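Local coordinates for Trm112p-like protein (Encephalitozoon cuniculi, PDB 3Q87) that probably activates methyltransferases that act in translation, and here is the zinc-binding partner of Mtq2, the subunit that methylates the termination factor eRF1, at residues L9-K12 with R13-F16; K38-K42 with H43-E47; I115-T118 with V119-V122. One frame throughout, in Å; residues are numbered along the deposited sequence.

Contact 1 (L9-K12 with R13-F16); sequences LKCK and RCSF. With ZN (zinc ion), chain C.
The sulfur of C11 meets the backbone N-H groups of R13 and C14 in a zinc knuckle, the tight CxxC turn of zinc-ribbon proteins. SG of C11 is anti to its own N (chi1 173°), beside the carbonyl carbon, and that turns it back over the peptides that follow. There it accepts a nearly straight bond from C14 N at 3.4 Å (176° at the hydrogen) and a more bent one from R13 N at 3.3 Å. C14 takes the other choice: its SG sits beside the backbone N, anti to the carbonyl carbon (chi1 -65°). The two sulfurs, C11 SG and C14 SG, come within 4.0 Å of each other, each 2.4 Å from the zinc ion; C102 and C105 complete the four-cysteine site. The two N-H bonds to C11 SG would be expected to draw off some of the negative charge of that thiolate.

R13 lays its CB alongside C11 SG at 3.8 Å, then its chain bends at chi3 and leads away to a salt bridge with E123. K12, extended beyond CG, points off the turn and gives its NZ to T118 O, while K10 NZ bonds to C72 O of the methyltransferase chain. C14 CB stands over the rim of one face of the F16 ring. A water sits between the two ends of the turn, 2.8 Å from C11 O and 2.9 Å from F16 O.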
loop_
_atom_site.group_PDB
_atom_site.type_symbol
_atom_site.label_atom_id
_atom_site.label_comp_id
_atom_site.label_asym_id
_atom_site.label_seq_id
_atom_site.Cartn_x
_atom_site.Cartn_y
_atom_site.Cartn_z
ATOM N N LEU A 9 7.465 1.000 3.175
ATOM C CA LEU A 9 7.386 -0.240 3.929
ATOM C C LEU A 9 8.088 -0.077 5.263
ATOM O O LEU A 9 8.992 0.726 5.386
ATOM C CB LEU A 9 8.014 -1.386 3.141
ATOM C CG LEU A 9 7.251 -1.995 1.957
ATOM C CD1 LEU A 9 8.192 -2.775 1.064
ATOM C CD2 LEU A 9 6.135 -2.893 2.450
ATOM N N LYS A 10 7.672 -0.842 6.259
ATOM C CA LYS A 10 8.370 -0.844 7.535
ATOM C C LYS A 10 8.329 -2.232 8.159
ATOM O O LYS A 10 7.496 -3.067 7.790
ATOM C CB LYS A 10 7.750 0.170 8.496
ATOM C CG LYS A 10 6.365 -0.225 9.030
ATOM C CD LYS A 10 5.862 0.795 10.042
ATOM C CE LYS A 10 4.569 0.359 10.717
ATOM N NZ LYS A 10 4.808 -0.688 11.743
ATOM N N CYS A 11 9.233 -2.477 9.100
ATOM C CA CYS A 11 9.223 -3.727 9.836
ATOM C C CYS A 11 7.952 -3.798 10.651
ATOM O O CYS A 11 7.560 -2.832 11.312
ATOM C CB CYS A 11 10.431 -3.836 10.762
ATOM S SG CYS A 11 10.328 -5.272 11.840
ATOM N N LYS A 12 7.292 -4.941 10.606
ATOM C CA LYS A 12 5.982 -5.037 11.227
ATOM C C LYS A 12 6.093 -5.409 12.706
ATOM O O LYS A 12 5.090 -5.463 13.414
ATOM C CB LYS A 12 5.113 -6.043 10.481
ATOM C CG LYS A 12 5.530 -7.491 10.710
ATOM C CD LYS A 12 4.558 -8.448 10.057
ATOM C CE LYS A 12 5.070 -9.876 10.138
ATOM N NZ LYS A 12 4.124 -10.796 9.439
ATOM N N ARG A 13 7.315 -5.663 13.161
ATOM C CA ARG A 13 7.552 -6.087 14.536
ATOM C C ARG A 13 8.123 -4.942 15.388
ATOM O O ARG A 13 7.651 -4.682 16.498
ATOM C CB ARG A 13 8.516 -7.271 14.559
ATOM C CG ARG A 13 9.168 -7.470 15.916
ATOM C CD ARG A 13 10.425 -8.305 15.786
ATOM N NE ARG A 13 10.079 -9.710 15.693
ATOM C CZ ARG A 13 10.778 -10.626 15.040
ATOM N NH1 ARG A 13 11.891 -10.303 14.395
ATOM N NH2 ARG A 13 10.348 -11.880 15.042
ATOM N N CYS A 14 9.137 -4.257 14.865
ATOM C CA CYS A 14 9.677 -3.082 15.541
ATOM C C CYS A 14 8.636 -1.957 15.598
ATOM O O CYS A 14 7.954 -1.675 14.618
ATOM C CB CYS A 14 10.982 -2.624 14.880
ATOM S SG CYS A 14 12.324 -3.852 15.033
ATOM N N SER A 15 8.501 -1.339 16.764
ATOM C CA SER A 15 7.463 -0.344 17.002
ATOM C C SER A 15 7.973 1.052 16.665
ATOM O O SER A 15 7.327 2.052 16.964
ATOM C CB SER A 15 7.052 -0.393 18.466
ATOM O OG SER A 15 8.211 -0.318 19.274
ATOM N N PHE A 16 9.149 1.107 16.058
ATOM C CA PHE A 16 9.749 2.363 15.629
ATOM C C PHE A 16 10.309 2.130 14.238
ATOM O O PHE A 16 10.529 0.984 13.852
ATOM C CB PHE A 16 10.879 2.763 16.577
ATOM C CG PHE A 16 11.835 1.634 16.887
ATOM C CD1 PHE A 16 13.115 1.619 16.353
ATOM C CD2 PHE A 16 11.443 0.580 17.699
ATOM C CE1 PHE A 16 13.989 0.574 16.626
ATOM C CE2 PHE A 16 12.305 -0.464 17.980
ATOM C CZ PHE A 16 13.585 -0.467 17.446
HETATM ZN ZN ZN C . 12.410 -5.092 12.929
HETATM O O HOH W 1 8.920 -0.538 12.046
#

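Contact 2 (K38-K42 with H43-E47); sequences KIFNK and HMFTE
K42 O takes the amide of F45 (F45 N to K42 O, 2.8 Å), and one residue back N41 O takes that of M44 (M44 N to N41 O, 2.9 Å). Both bonds span three residues, in the manner of a 3-10 turn, and in each the donor stands well above the carbonyl plane; this is how the chain winds into helix 42-59. Just before, N41 is the centre of an inverse gamma turn, closed by a weak bond from K42 N to F40 O.

On the outer side of the first turn, H43 ND1 donates to E47 OE2 at 3.2 Å, fairly straight at 162°. The acceptor lies close to the imidazole plane, but the bond arrives from above the plane of the carboxylate. The nearby negative charge may favour a protonated ring. T46 OG1 adds a bond of 3.3 Å to H43 O, a carbonyl that E47 N reaches from the same face.

Packing fills in around these bonds. M44 CG lies against N41 CB at 3.8 Å and also over the rim of one face of the H43 ring. F40 has CG between the backbone N and the carbonyl carbon (chi1 70°), which brings CD2 to 3.7 Å from F45 CD1. F45 CD1 lies at the edge of the F40 ring, but the pair as a whole is oblique, the planes inclined at 62°. K42 CG rests over the rim of one F40 face, 3.4 Å above the ring plane, and the extended lysine runs on to P80 O and D83.

The two phenylalanines face inward among the helices: F40 and F45 both touch L90 of helix 84-91, F40 also meets F76 of helix 70-78, and F45 packs on L53 and L56 further along its own helix.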
loop_
_atom_site.group_PDB
_atom_site.type_symbol
_atom_site.label_atom_id
_atom_site.label_comp_id
_atom_site.label_asym_id
_atom_site.label_seq_id
_atom_site.Cartn_x
_atom_site.Cartn_y
_atom_site.Cartn_z
ATOM N N LYS A 38 4.427 9.446 -10.697
ATOM C CA LYS A 38 5.522 8.877 -9.929
ATOM C C LYS A 38 5.827 9.778 -8.757
ATOM O O LYS A 38 6.727 10.603 -8.820
ATOM C CB LYS A 38 6.780 8.732 -10.793
ATOM C CG LYS A 38 6.762 7.543 -11.743
ATOM C CD LYS A 38 8.072 7.425 -12.522
ATOM C CE LYS A 38 8.013 8.188 -13.825
ATOM N NZ LYS A 38 7.137 7.490 -14.813
ATOM N N ILE A 39 5.070 9.621 -7.685
ATOM C CA ILE A 39 5.318 10.370 -6.475
ATOM C C ILE A 39 6.031 9.470 -5.465
ATOM O O ILE A 39 5.626 8.323 -5.260
ATOM C CB ILE A 39 3.998 10.855 -5.899
ATOM C CG1 ILE A 39 3.237 11.637 -6.973
ATOM C CG2 ILE A 39 4.222 11.713 -4.674
ATOM C CD1 ILE A 39 1.927 12.148 -6.506
ATOM N N PHE A 40 7.109 9.973 -4.866
ATOM C CA PHE A 40 7.787 9.248 -3.782
ATOM C C PHE A 40 8.057 10.097 -2.538
ATOM O O PHE A 40 7.929 11.321 -2.562
ATOM C CB PHE A 40 9.064 8.557 -4.282
ATOM C CG PHE A 40 10.193 9.502 -4.628
ATOM C CD1 PHE A 40 10.143 10.289 -5.778
ATOM C CD2 PHE A 40 11.329 9.566 -3.828
ATOM C CE1 PHE A 40 11.193 11.147 -6.111
ATOM C CE2 PHE A 40 12.391 10.422 -4.156
ATOM C CZ PHE A 40 12.317 11.210 -5.298
ATOM N N ASN A 41 8.406 9.430 -1.442
ATOM C CA ASN A 41 8.655 10.085 -0.161
ATOM C C ASN A 41 10.097 10.565 -0.085
ATOM O O ASN A 41 10.975 9.904 0.492
ATOM C CB ASN A 41 8.333 9.119 0.972
ATOM C CG ASN A 41 6.965 8.502 0.810
ATOM O OD1 ASN A 41 5.953 9.139 1.093
ATOM N ND2 ASN A 41 6.924 7.268 0.314
ATOM N N LYS A 42 10.327 11.720 -0.699
ATOM C CA LYS A 42 11.668 12.258 -0.875
ATOM C C LYS A 42 12.499 12.260 0.409
ATOM O O LYS A 42 13.643 11.820 0.398
ATOM C CB LYS A 42 11.598 13.649 -1.505
ATOM C CG LYS A 42 11.256 13.596 -2.976
ATOM C CD LYS A 42 11.083 14.975 -3.581
ATOM C CE LYS A 42 11.069 14.878 -5.098
ATOM N NZ LYS A 42 11.169 16.203 -5.761
ATOM N N HIS A 43 11.917 12.723 1.509
ATOM C CA HIS A 43 12.641 12.783 2.772
ATOM C C HIS A 43 13.231 11.431 3.202
ATOM O O HIS A 43 14.273 11.384 3.874
ATOM C CB HIS A 43 11.751 13.346 3.876
ATOM C CG HIS A 43 10.706 12.389 4.354
ATOM N ND1 HIS A 43 10.794 11.740 5.568
ATOM C CD2 HIS A 43 9.549 11.972 3.787
ATOM C CE1 HIS A 43 9.738 10.964 5.727
ATOM N NE2 HIS A 43 8.966 11.085 4.660
ATOM N N MET A 44 12.570 10.338 2.823
ATOM C CA MET A 44 13.054 9.013 3.190
ATOM C C MET A 44 14.383 8.734 2.497
ATOM O O MET A 44 15.218 7.974 2.998
ATOM C CB MET A 44 12.031 7.928 2.835
ATOM C CG MET A 44 10.749 7.954 3.676
ATOM S SD MET A 44 11.014 7.797 5.461
ATOM C CE MET A 44 10.691 6.054 5.712
ATOM N N PHE A 45 14.571 9.361 1.342
ATOM C CA PHE A 45 15.748 9.124 0.528
ATOM C C PHE A 45 16.802 10.235 0.646
ATOM O O PHE A 45 17.893 10.117 0.083
ATOM C CB PHE A 45 15.336 8.870 -0.931
ATOM C CG PHE A 45 14.461 7.655 -1.098
ATOM C CD1 PHE A 45 13.084 7.775 -1.119
ATOM C CD2 PHE A 45 15.016 6.390 -1.191
ATOM C CE1 PHE A 45 12.277 6.653 -1.254
ATOM C CE2 PHE A 45 14.214 5.263 -1.324
ATOM C CZ PHE A 45 12.838 5.402 -1.356
ATOM N N THR A 46 16.483 11.300 1.383
ATOM C CA THR A 46 17.443 12.391 1.596
ATOM C C THR A 46 18.166 12.240 2.926
ATOM O O THR A 46 19.371 12.460 3.005
ATOM C CB THR A 46 16.807 13.827 1.536
ATOM O OG1 THR A 46 15.716 13.937 2.463
ATOM C CG2 THR A 46 16.337 14.178 0.133
ATOM N N GLU A 47 17.427 11.866 3.967
ATOM C CA GLU A 47 17.985 11.787 5.314
ATOM C C GLU A 47 19.329 11.059 5.368
ATOM O O GLU A 47 19.589 10.164 4.565
ATOM C CB GLU A 47 16.992 11.121 6.262
ATOM C CG GLU A 47 15.727 11.934 6.486
ATOM C CD GLU A 47 14.606 11.100 7.068
ATOM O OE1 GLU A 47 14.858 9.910 7.375
ATOM O OE2 GLU A 47 13.482 11.629 7.212
#

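Contact 3 (I115-T118 with V119-V122); sequences IVET and VDTV
E117 swings its CG anti to the backbone N (chi1 163°) and then bends at chi2 (71°), and the fold-back brings OE2 in front of the amides of V119 and D120. The turn follows strand 115-117, within this chain an outermost strand of the zinc-ribbon antiparallel sheet; V116 and E117 pair in parallel with a strand of the methyltransferase chain, so the sheet runs on across the interface. OE2 accepts from D120 N at 2.7 Å, almost straight (175°) but from above the carboxylate plane, and from V119 N at 3.0 Å on the anti side, close to that plane. Two N-H groups thus help to fix the rotation of the carboxylate and hold the chain in its bend.

D120 keeps its CG beside the backbone N, and the planes of the two carboxylates are nearly parallel, with E117 OE2 and D120 OD2 4.2 Å apart. R67 of the methyltransferase makes salt bridges to both oxygens, which probably offsets the repulsion between the like charges. E117 O, in contrast, is buried without a partner. V119 sets its CB 3.3 Å from E117 OE2, and T118 OG1 turns to the neighbouring subunit, bonding to R67 O and S73 OG there. At the end of the turn, T121 comes back over the T118-V119 peptide, its CG2 3.6 Å from T118 O.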
loop_
_atom_site.group_PDB
_atom_site.type_symbol
_atom_site.label_atom_id
_atom_site.label_comp_id
_atom_site.label_asym_id
_atom_site.label_seq_id
_atom_site.Cartn_x
_atom_site.Cartn_y
_atom_site.Cartn_z
ATOM N N ILE A 115 6.443 -9.538 -5.901
ATOM C CA ILE A 115 5.573 -9.230 -4.771
ATOM C C ILE A 115 6.361 -9.236 -3.461
ATOM O O ILE A 115 7.180 -10.134 -3.233
ATOM C CB ILE A 115 4.448 -10.250 -4.662
ATOM C CG1 ILE A 115 3.618 -10.238 -5.952
ATOM C CG2 ILE A 115 3.582 -9.942 -3.441
ATOM C CD1 ILE A 115 2.774 -11.506 -6.156
ATOM N N VAL A 116 6.132 -8.231 -2.616
ATOM C CA VAL A 116 6.742 -8.204 -1.285
ATOM C C VAL A 116 5.878 -8.974 -0.286
ATOM O O VAL A 116 4.700 -8.688 -0.088
ATOM C CB VAL A 116 6.957 -6.784 -0.759
ATOM C CG1 VAL A 116 7.644 -6.822 0.630
ATOM C CG2 VAL A 116 7.777 -5.953 -1.762
ATOM N N GLU A 117 6.489 -9.960 0.337
ATOM C CA GLU A 117 5.777 -10.886 1.173
ATOM C C GLU A 117 6.005 -10.517 2.635
ATOM O O GLU A 117 7.073 -10.762 3.173
ATOM C CB GLU A 117 6.291 -12.292 0.881
ATOM C CG GLU A 117 5.929 -13.290 1.950
ATOM C CD GLU A 117 4.449 -13.597 1.935
ATOM O OE1 GLU A 117 3.957 -14.134 0.918
ATOM O OE2 GLU A 117 3.776 -13.289 2.936
ATOM N N THR A 118 5.012 -9.926 3.283
ATOM C CA THR A 118 5.218 -9.490 4.664
ATOM C C THR A 118 4.456 -10.332 5.683
ATOM O O THR A 118 4.450 -10.033 6.879
ATOM C CB THR A 118 4.851 -8.001 4.855
ATOM O OG1 THR A 118 3.419 -7.843 4.890
ATOM C CG2 THR A 118 5.477 -7.128 3.723
ATOM N N VAL A 119 3.796 -11.375 5.210
ATOM C CA VAL A 119 2.993 -12.214 6.091
ATOM C C VAL A 119 3.814 -13.430 6.474
ATOM O O VAL A 119 4.003 -13.695 7.646
ATOM C CB VAL A 119 1.666 -12.668 5.430
ATOM C CG1 VAL A 119 0.851 -13.547 6.395
ATOM C CG2 VAL A 119 0.850 -11.461 4.996
ATOM N N ASP A 120 4.312 -14.155 5.475
ATOM C CA ASP A 120 5.140 -15.330 5.724
ATOM C C ASP A 120 6.610 -14.922 5.759
ATOM O O ASP A 120 7.311 -14.943 4.747
ATOM C CB ASP A 120 4.890 -16.413 4.673
ATOM C CG ASP A 120 3.457 -16.945 4.715
ATOM O OD1 ASP A 120 2.860 -16.978 5.812
ATOM O OD2 ASP A 120 2.928 -17.332 3.648
ATOM N N THR A 121 7.056 -14.528 6.940
ATOM C CA THR A 121 8.374 -13.947 7.105
ATOM C C THR A 121 9.434 -14.980 7.491
ATOM O O THR A 121 9.124 -16.119 7.825
ATOM C CB THR A 121 8.343 -12.853 8.162
ATOM O OG1 THR A 121 7.756 -13.370 9.365
ATOM C CG2 THR A 121 7.521 -11.681 7.670
ATOM N N VAL A 122 10.692 -14.552 7.442
ATOM C CA VAL A 122 11.824 -15.364 7.856
ATOM C C VAL A 122 12.582 -14.605 8.945
ATOM O O VAL A 122 12.642 -13.383 8.921
ATOM C CB VAL A 122 12.782 -15.608 6.668
ATOM C CG1 VAL A 122 13.845 -16.606 7.037
ATOM C CG2 VAL A 122 12.013 -16.096 5.460
#

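How the contacts relate
Contacts 1 and 3 are surface turns on the zinc-ribbon half, their centres about 13 Å apart, and they touch directly: K12 CE meets T121 CG2 at 3.9 Å, and L9 CD1 meets V116 CG1 at 4.1 Å. Contact 2 is partly buried in the helical half, its centre about 18 Å from that of contact 1 and 23 Å from that of contact 3, touching neither. In contacts 1 and 3 a single side-chain atom gathers two successive backbone amides, a metal-bound sulfur in one and a carboxylate oxygen in the other; contact 2 relies mainly on backbone carbonyls, a His-carboxylate bond and aromatic packing. All three also reach the methyltransferase chain.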